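Local coordinates for protein carbohydrate oxidase (Microdochium nivale, PDB 3RJA) that oxidises the C1 hydroxyl of mono-, oligo- and polysaccharides to the corresponding lactones, using bound FAD and reducing molecular oxygen to hydrogen peroxide, at residues Gly147-Met152 and Glu260-Gly265; Ala232-Ala237 and Asp381-Ile386; Thr325-Lys330 and Lys419-Met424; Gly331-Asn336 and Asn411-Ala416. All coordinates share one frame; numbering follows the deposited sequence. Where two conformers were deposited one is given.

Contact 1 (Gly147-Met152 and Glu260-Gly265); sequences GFSSHM and EGLYYG
A mixed aromatic, apolar and polar contact seats Phe148, Ser149 and Met152, from a type I turn and the helix that follows it, on strand 258-264 of the eight-stranded antiparallel sheet. Tyr264 is held in two directions. Over one face lies Met152 CG, 3.7 Å from the ring centroid and only 7° off its normal, a CH-pi contact; chi1 of 178° sets CG over the ring, and the bend at chi2 brings Met152 SD obliquely to it in a Met-aromatic contact. At the ring edge, in its plane, Ser149 OG makes a 2.7 Å hydrogen bond with Tyr264 OH, in which either could be the donor. Farther along the strand, Phe148 CB packs on Leu262 CB at 3.8 Å, and the Phe148 ring turns its CE1 corner toward Glu260 O, 3.5 Å away near the ring plane. Glu260 OE1 is hydrogen-bonded to Tyr252 OH, a residue of the pocket that holds the substrate analogue. Phe148 itself lies about 7 Å from FAD, measured from its side chain. A segment of the FAD-binding region resting on the large sheet beside cofactor and sugar is consistent with a member of the oxygen-dependent FAD-linked oxidoreductase family.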
loop_
_atom_site.group_PDB
_atom_site.type_symbol
_atom_site.label_atom_id
_atom_site.label_comp_id
_atom_site.label_asym_id
_atom_site.label_seq_id
_atom_site.Cartn_x
_atom_site.Cartn_y
_atom_site.Cartn_z
ATOM N N GLY A 147 -7.511 2.965 1.208
ATOM C CA GLY A 147 -8.207 3.602 0.092
ATOM C C GLY A 147 -9.426 4.409 0.537
ATOM O O GLY A 147 -9.603 4.689 1.748
ATOM N N PHE A 148 -10.291 4.730 -0.442
ATOM C CA PHE A 148 -11.474 5.560 -0.216
ATOM C C PHE A 148 -12.686 4.847 0.416
ATOM O O PHE A 148 -13.766 5.435 0.494
ATOM C CB PHE A 148 -11.920 6.206 -1.537
ATOM C CG PHE A 148 -11.083 7.363 -1.945
ATOM C CD1 PHE A 148 -11.160 8.580 -1.250
ATOM C CD2 PHE A 148 -10.197 7.253 -3.016
ATOM C CE1 PHE A 148 -10.354 9.696 -1.630
ATOM C CE2 PHE A 148 -9.386 8.368 -3.404
ATOM C CZ PHE A 148 -9.480 9.583 -2.712
ATOM N N SER A 149 -12.530 3.589 0.833
ATOM C CA SER A 149 -13.515 2.958 1.718
ATOM C C SER A 149 -12.925 2.658 3.105
ATOM O O SER A 149 -13.608 2.071 3.953
ATOM C CB SER A 149 -14.068 1.660 1.102
ATOM O OG SER A 149 -14.754 1.928 -0.111
ATOM N N SER A 150 -11.679 3.059 3.358
ATOM C CA SER A 150 -11.032 2.674 4.620
ATOM C C SER A 150 -11.660 3.307 5.859
ATOM O O SER A 150 -11.702 2.664 6.895
ATOM C CB SER A 150 -9.534 2.954 4.617
ATOM O OG SER A 150 -8.861 2.103 3.723
ATOM N N HIS A 151 -12.153 4.543 5.769
ATOM C CA HIS A 151 -12.740 5.171 6.972
ATOM C C HIS A 151 -14.006 4.370 7.362
ATOM O O HIS A 151 -14.296 4.135 8.545
ATOM C CB HIS A 151 -13.048 6.631 6.692
ATOM C CG HIS A 151 -13.230 7.486 7.917
ATOM N ND1 HIS A 151 -14.474 7.729 8.477
ATOM C CD2 HIS A 151 -12.346 8.242 8.618
ATOM C CE1 HIS A 151 -14.334 8.544 9.510
ATOM N NE2 HIS A 151 -13.055 8.878 9.615
ATOM N N MET A 152 -14.751 3.973 6.333
ATOM C CA MET A 152 -15.973 3.203 6.483
ATOM C C MET A 152 -15.754 1.715 6.815
ATOM O O MET A 152 -16.494 1.144 7.606
ATOM C CB MET A 152 -16.778 3.307 5.170
ATOM C CG MET A 152 -18.061 2.497 5.173
ATOM S SD MET A 152 -19.320 3.295 6.193
ATOM C CE MET A 152 -20.688 2.121 6.006
ATOM N N GLU A 260 -10.356 15.490 -1.708
ATOM C CA GLU A 260 -11.117 14.496 -2.479
ATOM C C GLU A 260 -11.605 13.408 -1.552
ATOM O O GLU A 260 -10.889 12.974 -0.649
ATOM C CB GLU A 260 -10.287 13.766 -3.549
ATOM C CG GLU A 260 -9.177 14.500 -4.201
ATOM C CD GLU A 260 -8.362 13.545 -5.086
ATOM O OE1 GLU A 260 -7.167 13.351 -4.811
ATOM O OE2 GLU A 260 -8.946 12.951 -6.015
ATOM N N GLY A 261 -12.783 12.896 -1.850
ATOM C CA GLY A 261 -13.396 11.939 -0.971
ATOM C C GLY A 261 -14.466 11.103 -1.598
ATOM O O GLY A 261 -14.883 11.323 -2.766
ATOM N N LEU A 262 -14.885 10.130 -0.797
ATOM C CA LEU A 262 -15.946 9.196 -1.099
ATOM C C LEU A 262 -16.855 9.074 0.129
ATOM O O LEU A 262 -16.387 8.814 1.245
ATOM C CB LEU A 262 -15.373 7.816 -1.463
ATOM C CG LEU A 262 -16.421 6.852 -2.056
ATOM C CD1 LEU A 262 -16.999 7.408 -3.365
ATOM C CD2 LEU A 262 -15.918 5.369 -2.256
ATOM N N TYR A 263 -18.148 9.279 -0.088
ATOM C CA TYR A 263 -19.143 9.225 0.988
ATOM C C TYR A 263 -20.103 8.058 0.785
ATOM O O TYR A 263 -20.680 7.890 -0.321
ATOM C CB TYR A 263 -19.926 10.542 1.085
ATOM C CG TYR A 263 -20.951 10.529 2.217
ATOM C CD1 TYR A 263 -20.550 10.738 3.535
ATOM C CD2 TYR A 263 -22.312 10.304 1.962
ATOM C CE1 TYR A 263 -21.453 10.714 4.582
ATOM C CE2 TYR A 263 -23.248 10.280 3.014
ATOM C CZ TYR A 263 -22.800 10.477 4.326
ATOM O OH TYR A 263 -23.680 10.454 5.382
ATOM N N TYR A 264 -20.263 7.244 1.831
ATOM C CA TYR A 264 -21.244 6.154 1.809
ATOM C C TYR A 264 -22.642 6.699 2.080
ATOM O O TYR A 264 -23.062 6.827 3.247
ATOM C CB TYR A 264 -20.880 5.056 2.815
ATOM C CG TYR A 264 -19.921 4.044 2.246
ATOM C CD1 TYR A 264 -18.591 4.400 1.944
ATOM C CD2 TYR A 264 -20.340 2.738 1.977
ATOM C CE1 TYR A 264 -17.684 3.467 1.379
ATOM C CE2 TYR A 264 -19.458 1.792 1.436
ATOM C CZ TYR A 264 -18.127 2.167 1.134
ATOM O OH TYR A 264 -17.278 1.244 0.612
ATOM N N GLY A 265 -23.348 7.030 0.995
ATOM C CA GLY A 265 -24.687 7.632 1.074
ATOM C C GLY A 265 -24.893 8.672 -0.028
ATOM O O GLY A 265 -24.104 8.749 -0.993
#

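Contact 2 (Ala232-Ala237 and Asp381-Ile386); sequences AVEDYA and DKLWLI. With ZN (zinc ion), chain F.
Ala237 and Leu383 are the nearest CA pair, 7.8 Å apart, where helix 223-239 lies against the beginning of strand 384-392. Side chains bridge this separation. Trp384 NE1 donates a 2.8 Å hydrogen bond to Glu234 OE1, with an N-H...O angle of 162°. The oxygen lies nearly in the indole plane, at the ring edge, whereas the donor stands 42° above the carboxylate plane; the two flat groups are turned 64° from each other. Glu234 reaches the indole with CG anti to its backbone N and an extended chain beyond. At the far end of the same indole, Trp384 CH2 meets Val233 CG1 at 3.8 Å. Leu383 and Trp384 both face Leu326 of the neighbouring strand, a classic beta bulge, consistent with both side chains meeting the helix: Leu383 CD2 touches Ala237 CB at 4.0 Å and also lies over one face of the indole, toward its rim. An alanine in place of Trp384 would probably open a gap beside Val233 and cost Glu234 OE1 its indole donor, though Ile329 N also bonds to that oxygen. Glu234 OE2 is engaged by Ser328 and Arg238. On the side of the helix turned from the strand, Asp235 OD2 binds a zinc ion at 2.0 Å, together with Glu231.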
loop_
_atom_site.group_PDB
_atom_site.type_symbol
_atom_site.label_atom_id
_atom_site.label_comp_id
_atom_site.label_asym_id
_atom_site.label_seq_id
_atom_site.Cartn_x
_atom_site.Cartn_y
_atom_site.Cartn_z
ATOM N N ALA A 232 -8.046 22.845 10.725
ATOM C CA ALA A 232 -9.494 22.603 10.699
ATOM C C ALA A 232 -9.817 21.176 10.243
ATOM O O ALA A 232 -10.730 20.532 10.753
ATOM C CB ALA A 232 -10.206 23.649 9.784
ATOM N N VAL A 233 -9.052 20.670 9.285
ATOM C CA VAL A 233 -9.305 19.311 8.790
ATOM C C VAL A 233 -8.931 18.303 9.877
ATOM O O VAL A 233 -9.651 17.329 10.074
ATOM C CB VAL A 233 -8.577 19.027 7.464
ATOM C CG1 VAL A 233 -8.809 17.552 7.008
ATOM C CG2 VAL A 233 -9.031 20.036 6.366
ATOM N N GLU A 234 -7.857 18.558 10.632
ATOM C CA GLU A 234 -7.492 17.596 11.669
ATOM C C GLU A 234 -8.573 17.523 12.738
ATOM O O GLU A 234 -8.888 16.411 13.228
ATOM C CB GLU A 234 -6.125 17.845 12.304
ATOM C CG GLU A 234 -5.874 16.821 13.445
ATOM C CD GLU A 234 -4.440 16.779 13.950
ATOM O OE1 GLU A 234 -3.508 16.920 13.101
ATOM O OE2 GLU A 234 -4.234 16.586 15.196
ATOM N N ASP A 235 -9.157 18.684 13.075
ATOM C CA ASP A 235 -10.229 18.744 14.079
ATOM C C ASP A 235 -11.408 17.887 13.655
ATOM O O ASP A 235 -11.939 17.084 14.443
ATOM C CB ASP A 235 -10.746 20.195 14.298
ATOM C CG ASP A 235 -9.734 21.091 14.993
ATOM O OD1 ASP A 235 -8.834 20.573 15.682
ATOM O OD2 ASP A 235 -9.850 22.331 14.862
ATOM N N TYR A 236 -11.850 18.115 12.422
ATOM C CA TYR A 236 -12.997 17.410 11.877
ATOM C C TYR A 236 -12.675 15.907 11.840
ATOM O O TYR A 236 -13.494 15.066 12.240
ATOM C CB TYR A 236 -13.329 17.964 10.482
ATOM C CG TYR A 236 -14.463 17.240 9.791
ATOM C CD1 TYR A 236 -15.810 17.498 10.128
ATOM C CD2 TYR A 236 -14.203 16.325 8.769
ATOM C CE1 TYR A 236 -16.864 16.830 9.468
ATOM C CE2 TYR A 236 -15.241 15.678 8.092
ATOM C CZ TYR A 236 -16.565 15.927 8.442
ATOM O OH TYR A 236 -17.573 15.242 7.790
ATOM N N ALA A 237 -11.465 15.574 11.396
ATOM C CA ALA A 237 -11.040 14.173 11.333
ATOM C C ALA A 237 -11.078 13.545 12.739
ATOM O O ALA A 237 -11.679 12.476 12.948
ATOM C CB ALA A 237 -9.632 14.068 10.719
ATOM N N ASP A 381 -2.710 4.012 15.874
ATOM C CA ASP A 381 -2.779 5.177 16.757
ATOM C C ASP A 381 -2.362 6.420 15.992
ATOM O O ASP A 381 -1.956 7.421 16.591
ATOM C CB ASP A 381 -1.872 4.984 17.993
ATOM C CG ASP A 381 -0.417 4.685 17.621
ATOM O OD1 ASP A 381 -0.116 4.382 16.425
ATOM O OD2 ASP A 381 0.452 4.756 18.521
ATOM N N LYS A 382 -2.392 6.329 14.664
ATOM C CA LYS A 382 -2.007 7.467 13.790
ATOM C C LYS A 382 -3.206 7.998 13.036
ATOM O O LYS A 382 -3.902 7.240 12.353
ATOM C CB LYS A 382 -0.907 7.086 12.783
ATOM C CG LYS A 382 0.316 6.338 13.389
ATOM C CD LYS A 382 0.972 7.136 14.561
ATOM C CE LYS A 382 2.405 6.691 14.872
ATOM N NZ LYS A 382 2.451 5.334 15.470
ATOM N N LEU A 383 -3.430 9.302 13.150
ATOM C CA LEU A 383 -4.530 9.967 12.499
ATOM C C LEU A 383 -4.240 10.187 11.018
ATOM O O LEU A 383 -5.123 9.963 10.160
ATOM C CB LEU A 383 -4.852 11.326 13.200
ATOM C CG LEU A 383 -6.129 11.997 12.678
ATOM C CD1 LEU A 383 -6.923 12.674 13.792
ATOM C CD2 LEU A 383 -5.844 12.989 11.552
ATOM N N TRP A 384 -3.027 10.661 10.724
ATOM C CA TRP A 384 -2.623 10.977 9.348
ATOM C C TRP A 384 -1.746 9.887 8.724
ATOM O O TRP A 384 -0.785 9.425 9.338
ATOM C CB TRP A 384 -1.769 12.258 9.345
ATOM C CG TRP A 384 -2.529 13.526 9.681
ATOM C CD1 TRP A 384 -2.400 14.295 10.818
ATOM C CD2 TRP A 384 -3.497 14.184 8.861
ATOM N NE1 TRP A 384 -3.237 15.387 10.755
ATOM C CE2 TRP A 384 -3.924 15.348 9.564
ATOM C CE3 TRP A 384 -4.066 13.899 7.610
ATOM C CZ2 TRP A 384 -4.891 16.223 9.052
ATOM C CZ3 TRP A 384 -5.025 14.782 7.094
ATOM C CH2 TRP A 384 -5.432 15.925 7.822
ATOM N N LEU A 385 -2.052 9.523 7.492
ATOM C CA LEU A 385 -1.161 8.747 6.630
ATOM C C LEU A 385 -0.768 9.702 5.477
ATOM O O LEU A 385 -1.633 10.247 4.791
ATOM C CB LEU A 385 -1.867 7.491 6.077
ATOM C CG LEU A 385 -1.264 6.843 4.809
ATOM C CD1 LEU A 385 0.145 6.337 5.031
ATOM C CD2 LEU A 385 -2.101 5.713 4.300
ATOM N N ILE A 386 0.529 9.895 5.272
ATOM C CA ILE A 386 0.984 10.949 4.375
ATOM C C ILE A 386 1.899 10.351 3.337
ATOM O O ILE A 386 2.848 9.638 3.680
ATOM C CB ILE A 386 1.725 12.077 5.158
ATOM C CG1 ILE A 386 0.783 12.700 6.209
ATOM C CG2 ILE A 386 2.316 13.139 4.203
ATOM C CD1 ILE A 386 1.494 13.706 7.176
HETATM ZN ZN ZN F . -8.612 23.407 16.002
#

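Contact 3 (Thr325-Lys330 and Lys419-Met424); sequences TLKSIK and KSDWGM
Leu326 and Trp422 project from the same face of the sheet as a non-hydrogen-bonded antiparallel pair, with Leu326 CD2 against Trp422 CB at 3.7 Å. Trp422 CG lies between its backbone N and carbonyl carbon (chi1 66°), and the indole beyond leads away from Leu326 to pack on Tyr437 and Val441 of helix 435-443. On the other face Thr325 pairs with Gly423, where a side chain in place of the glycine hydrogen would come tight against Thr325 OG1. This pair exchanges two backbone hydrogen bonds: Thr325 N to Gly423 O at 2.9 Å, with the donor 51° above the carbonyl plane, and Gly423 N to Thr325 O at 3.0 Å. A third, Lys327 N to Asp421 O at 3.1 Å, runs almost in line with the carbonyl (C=O...N 165°), and a water joins Asp421 O to Ser328 N. The extended Lys327 chain crosses Asp421 at about a right angle, Lys327 CD lying 3.4 Å from Asp421 OD1. Its ammonium makes a long, weak salt bridge, Lys327 NZ to Asp421 OD1 at 3.5 Å, and a weak bond to Ser420 O. An alanine at Lys327 would probably leave Asp421 without this nearby positive charge, though the backbone bond needs no side chain. Short antiparallel strand 422-423 thereby forms an outermost strand of the large sheet, paired with the end of strand 318-326.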
loop_
_atom_site.group_PDB
_atom_site.type_symbol
_atom_site.label_atom_id
_atom_site.label_comp_id
_atom_site.label_asym_id
_atom_site.label_seq_id
_atom_site.Cartn_x
_atom_site.Cartn_y
_atom_site.Cartn_z
ATOM N N THR A 325 3.393 8.547 9.061
ATOM C CA THR A 325 2.145 8.338 9.759
ATOM C C THR A 325 2.286 9.186 11.050
ATOM O O THR A 325 3.306 9.139 11.701
ATOM C CB THR A 325 1.869 6.823 10.029
ATOM O OG1 THR A 325 2.887 6.264 10.895
ATOM C CG2 THR A 325 1.849 6.005 8.693
ATOM N N LEU A 326 1.276 9.980 11.397
ATOM C CA LEU A 326 1.407 10.875 12.561
ATOM C C LEU A 326 0.231 10.769 13.482
ATOM O O LEU A 326 -0.909 10.681 13.011
ATOM C CB LEU A 326 1.502 12.339 12.123
ATOM C CG LEU A 326 2.427 12.730 10.964
ATOM C CD1 LEU A 326 2.101 14.201 10.571
ATOM C CD2 LEU A 326 3.917 12.549 11.340
ATOM N N LYS A 327 0.504 10.820 14.796
ATOM C CA LYS A 327 -0.579 10.974 15.764
ATOM C C LYS A 327 -1.324 12.277 15.512
ATOM O O LYS A 327 -2.543 12.321 15.597
ATOM C CB LYS A 327 -0.053 10.950 17.211
ATOM C CG LYS A 327 0.602 9.638 17.557
ATOM C CD LYS A 327 0.839 9.484 19.069
ATOM C CE LYS A 327 1.424 8.121 19.332
ATOM N NZ LYS A 327 2.234 8.112 20.606
ATOM N N SER A 328 -0.578 13.329 15.216
ATOM C CA SER A 328 -1.147 14.657 14.993
ATOM C C SER A 328 -0.186 15.463 14.187
ATOM O O SER A 328 1.033 15.348 14.382
ATOM C CB SER A 328 -1.333 15.410 16.317
ATOM O OG SER A 328 -1.851 16.719 16.056
ATOM N N ILE A 329 -0.693 16.348 13.341
ATOM C CA ILE A 329 0.250 17.253 12.657
ATOM C C ILE A 329 0.359 18.630 13.373
ATOM O O ILE A 329 1.177 19.482 13.003
ATOM C CB ILE A 329 -0.092 17.419 11.143
ATOM C CG1 ILE A 329 1.168 17.832 10.350
ATOM C CG2 ILE A 329 -1.270 18.376 10.968
ATOM C CD1 ILE A 329 0.995 17.868 8.816
ATOM N N LYS A 330 -0.483 18.846 14.377
ATOM C CA LYS A 330 -0.542 20.157 15.075
ATOM C C LYS A 330 0.813 20.614 15.651
ATOM O O LYS A 330 1.653 19.801 16.055
ATOM C CB LYS A 330 -1.633 20.161 16.164
ATOM C CG LYS A 330 -3.041 20.053 15.602
ATOM C CD LYS A 330 -4.070 19.925 16.723
ATOM C CE LYS A 330 -5.472 19.849 16.145
ATOM N NZ LYS A 330 -6.506 19.769 17.208
ATOM N N LYS A 419 10.077 10.982 18.543
ATOM C CA LYS A 419 10.116 9.831 17.645
ATOM C C LYS A 419 8.928 8.896 17.850
ATOM O O LYS A 419 8.466 8.252 16.913
ATOM C CB LYS A 419 11.451 9.088 17.770
ATOM C CG LYS A 419 12.660 9.911 17.267
ATOM C CD LYS A 419 13.882 9.044 16.956
ATOM C CE LYS A 419 14.637 8.649 18.220
ATOM N NZ LYS A 419 15.268 9.833 18.881
ATOM N N SER A 420 8.410 8.844 19.068
ATOM C CA SER A 420 7.291 7.976 19.358
ATOM C C SER A 420 5.992 8.425 18.657
ATOM O O SER A 420 5.032 7.678 18.611
ATOM C CB SER A 420 7.066 7.939 20.870
ATOM O OG SER A 420 6.361 9.106 21.263
ATOM N N ASP A 421 5.949 9.660 18.157
ATOM C CA ASP A 421 4.707 10.202 17.582
ATOM C C ASP A 421 4.510 9.890 16.093
ATOM O O ASP A 421 3.463 10.194 15.520
ATOM C CB ASP A 421 4.635 11.709 17.786
ATOM C CG ASP A 421 3.867 12.098 19.042
ATOM O OD1 ASP A 421 3.647 11.234 19.918
ATOM O OD2 ASP A 421 3.476 13.280 19.145
ATOM N N TRP A 422 5.518 9.306 15.466
ATOM C CA TRP A 422 5.459 9.159 14.018
ATOM C C TRP A 422 6.079 7.854 13.570
ATOM O O TRP A 422 6.980 7.322 14.236
ATOM C CB TRP A 422 6.082 10.360 13.302
ATOM C CG TRP A 422 7.576 10.539 13.485
ATOM C CD1 TRP A 422 8.213 11.318 14.442
ATOM C CD2 TRP A 422 8.624 9.948 12.688
ATOM N NE1 TRP A 422 9.578 11.241 14.270
ATOM C CE2 TRP A 422 9.857 10.405 13.213
ATOM C CE3 TRP A 422 8.636 9.072 11.587
ATOM C CZ2 TRP A 422 11.095 10.010 12.678
ATOM C CZ3 TRP A 422 9.863 8.679 11.047
ATOM C CH2 TRP A 422 11.084 9.143 11.605
ATOM N N GLY A 423 5.579 7.352 12.435
ATOM C CA GLY A 423 6.172 6.201 11.780
ATOM C C GLY A 423 6.209 6.413 10.288
ATOM O O GLY A 423 5.943 7.501 9.814
ATOM N N MET A 424 6.536 5.352 9.558
ATOM C CA MET A 424 6.515 5.365 8.099
ATOM C C MET A 424 5.807 4.111 7.618
ATOM O O MET A 424 5.820 3.099 8.288
ATOM C CB MET A 424 7.952 5.445 7.534
ATOM C CG MET A 424 8.590 6.809 7.804
ATOM S SD MET A 424 10.214 7.015 7.084
ATOM C CE MET A 424 10.307 8.796 7.044
HETATM O O HOH W 1 2.188 13.232 15.660
#

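Contact 4 (Gly331-Asn336 and Asn411-Ala416); sequences GDAVKN and NSVTKA
Asn336 overlaps Ser412 and Lys415 with its carboxamide, reaching from helix 332-345 to helix 403-414. Asn336 ND2 donates a 3.0 Å hydrogen bond to Ser412 O, approaching the carbonyl nearly head-on (C=O...N 161°). The acceptor lies 8° out of the amide plane, but the N-H...O angle of 145° makes the bond a bent one. Lys415 crosses at a slant, its CE 3.4 Å from Asn336 ND2, and the methylene chain rather than the ammonium makes this touch. The helices come close, with the CA atoms of Ala333 and Val413 4.5 Å apart, consistent with the small Ala333 and Ala416 at the interface. Ala333 CB packs on Val413 CG1 at 4.0 Å and on Ala416 CB at 4.1 Å, and Asp332 CB also touches the Ala416 methyl. Val413 continues inward to Leu324 and Leu326 of the sheet, while the Asp332 carboxylate is paired along its own helix with Lys335. A water completes the polar part of the contact, accepting from Ala333 N at 2.9 Å and donating weakly to Ala416 O at 3.3 Å. Gly331 is the N-cap of helix 332-345, and Ala333 N belongs to its first turn. The chemistry therefore implies that polar backbone atoms are served across the contact, Ser412 O by the Asn336 amide and Ala333 N by the bridging water, around a small apolar patch.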
loop_
_atom_site.group_PDB
_atom_site.type_symbol
_atom_site.label_atom_id
_atom_site.label_comp_id
_atom_site.label_asym_id
_atom_site.label_seq_id
_atom_site.Cartn_x
_atom_site.Cartn_y
_atom_site.Cartn_z
ATOM N N GLY A 331 1.026 21.919 15.660
ATOM C CA GLY A 331 2.164 22.502 16.370
ATOM C C GLY A 331 3.236 22.960 15.407
ATOM O O GLY A 331 2.955 23.481 14.320
ATOM N N ASP A 332 4.481 22.749 15.792
ATOM C CA ASP A 332 5.568 23.118 14.912
ATOM C C ASP A 332 5.624 22.264 13.646
ATOM O O ASP A 332 6.115 22.740 12.624
ATOM C CB ASP A 332 6.891 23.102 15.661
ATOM C CG ASP A 332 7.060 24.322 16.547
ATOM O OD1 ASP A 332 6.376 25.342 16.301
ATOM O OD2 ASP A 332 7.866 24.259 17.493
ATOM N N ALA A 333 5.096 21.039 13.715
ATOM C CA ALA A 333 5.072 20.122 12.562
ATOM C C ALA A 333 4.345 20.738 11.362
ATOM O O ALA A 333 4.896 20.827 10.259
ATOM C CB ALA A 333 4.453 18.768 12.944
ATOM N N VAL A 334 3.124 21.202 11.583
ATOM C CA VAL A 334 2.374 21.794 10.489
ATOM C C VAL A 334 2.975 23.145 10.069
ATOM O O VAL A 334 2.999 23.488 8.878
ATOM C CB VAL A 334 0.851 21.903 10.773
ATOM C CG1 VAL A 334 0.549 22.847 12.008
ATOM C CG2 VAL A 334 0.113 22.345 9.500
ATOM N N LYS A 335 3.479 23.895 11.042
ATOM C CA LYS A 335 4.160 25.148 10.742
ATOM C C LYS A 335 5.331 24.888 9.806
ATOM O O LYS A 335 5.467 25.566 8.799
ATOM C CB LYS A 335 4.628 25.854 12.036
ATOM C CG LYS A 335 5.090 27.326 11.800
ATOM C CD LYS A 335 5.791 27.909 13.058
ATOM C CE LYS A 335 5.027 27.549 14.355
ATOM N NZ LYS A 335 5.615 28.111 15.612
ATOM N N ASN A 336 6.163 23.895 10.138
ATOM C CA ASN A 336 7.348 23.576 9.340
ATOM C C ASN A 336 6.897 23.007 8.004
ATOM O O ASN A 336 7.470 23.329 6.977
ATOM C CB ASN A 336 8.245 22.547 10.055
ATOM C CG ASN A 336 8.822 23.072 11.352
ATOM O OD1 ASN A 336 8.789 24.276 11.598
ATOM N ND2 ASN A 336 9.350 22.175 12.196
ATOM N N ASN A 411 11.687 15.795 6.881
ATOM C CA ASN A 411 12.479 16.292 8.003
ATOM C C ASN A 411 11.792 17.507 8.639
ATOM O O ASN A 411 11.803 17.668 9.868
ATOM C CB ASN A 411 13.904 16.641 7.549
ATOM C CG ASN A 411 14.640 17.517 8.558
ATOM O OD1 ASN A 411 15.138 17.026 9.577
ATOM N ND2 ASN A 411 14.705 18.832 8.278
ATOM N N SER A 412 11.170 18.338 7.797
ATOM C CA SER A 412 10.426 19.498 8.307
ATOM C C SER A 412 9.403 19.076 9.364
ATOM O O SER A 412 9.214 19.796 10.341
ATOM C CB SER A 412 9.777 20.326 7.183
ATOM O OG SER A 412 8.479 19.855 6.864
ATOM N N VAL A 413 8.767 17.905 9.186
ATOM C CA VAL A 413 7.782 17.415 10.155
ATOM C C VAL A 413 8.447 16.689 11.327
ATOM O O VAL A 413 8.109 16.944 12.489
ATOM C CB VAL A 413 6.684 16.504 9.488
ATOM C CG1 VAL A 413 5.763 15.859 10.533
ATOM C CG2 VAL A 413 5.860 17.278 8.502
ATOM N N THR A 414 9.409 15.808 11.040
ATOM C CA THR A 414 9.952 14.919 12.084
ATOM C C THR A 414 10.801 15.647 13.107
ATOM O O THR A 414 10.806 15.271 14.302
ATOM C CB THR A 414 10.718 13.676 11.532
ATOM O OG1 THR A 414 11.851 14.073 10.752
ATOM C CG2 THR A 414 9.792 12.791 10.678
ATOM N N LYS A 415 11.510 16.685 12.651
ATOM C CA LYS A 415 12.298 17.470 13.575
ATOM C C LYS A 415 11.383 18.079 14.652
ATOM O O LYS A 415 11.846 18.352 15.748
ATOM C CB LYS A 415 13.137 18.536 12.854
ATOM C CG LYS A 415 12.365 19.774 12.368
ATOM C CD LYS A 415 13.293 20.721 11.628
ATOM C CE LYS A 415 12.612 22.073 11.438
ATOM N NZ LYS A 415 13.305 22.973 10.453
ATOM N N ALA A 416 10.081 18.226 14.361
ATOM C CA ALA A 416 9.155 18.862 15.322
ATOM C C ALA A 416 8.480 17.890 16.290
ATOM O O ALA A 416 7.676 18.298 17.137
ATOM C CB ALA A 416 8.120 19.667 14.604
HETATM O O HOH W 2 4.754 19.534 16.168
#

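How the contacts relate
From the N terminus, contact 1 opens at 147-152 and closes at 260-265, tying the FAD-binding region to strand 258-264. Before it closes, contact 2 opens at 232-237; the two cross without touching, but both reach the large sheet. Contact 3 opens at 325-330 and contact 4 directly after it at 331-336, both inside the span of contact 2, which closes at 381-386. Contact 4 then closes at 411-416 and contact 3 at 419-424, so contact 4 lies within contact 3 and contact 2 crosses both. Contacts 2 and 3 meet through probable hydrogen bonds of helix 223-239 with the loop after strand 318-326, while Leu326 and Trp422 pack on Val413 and Thr414, joining helices to the sheet margin.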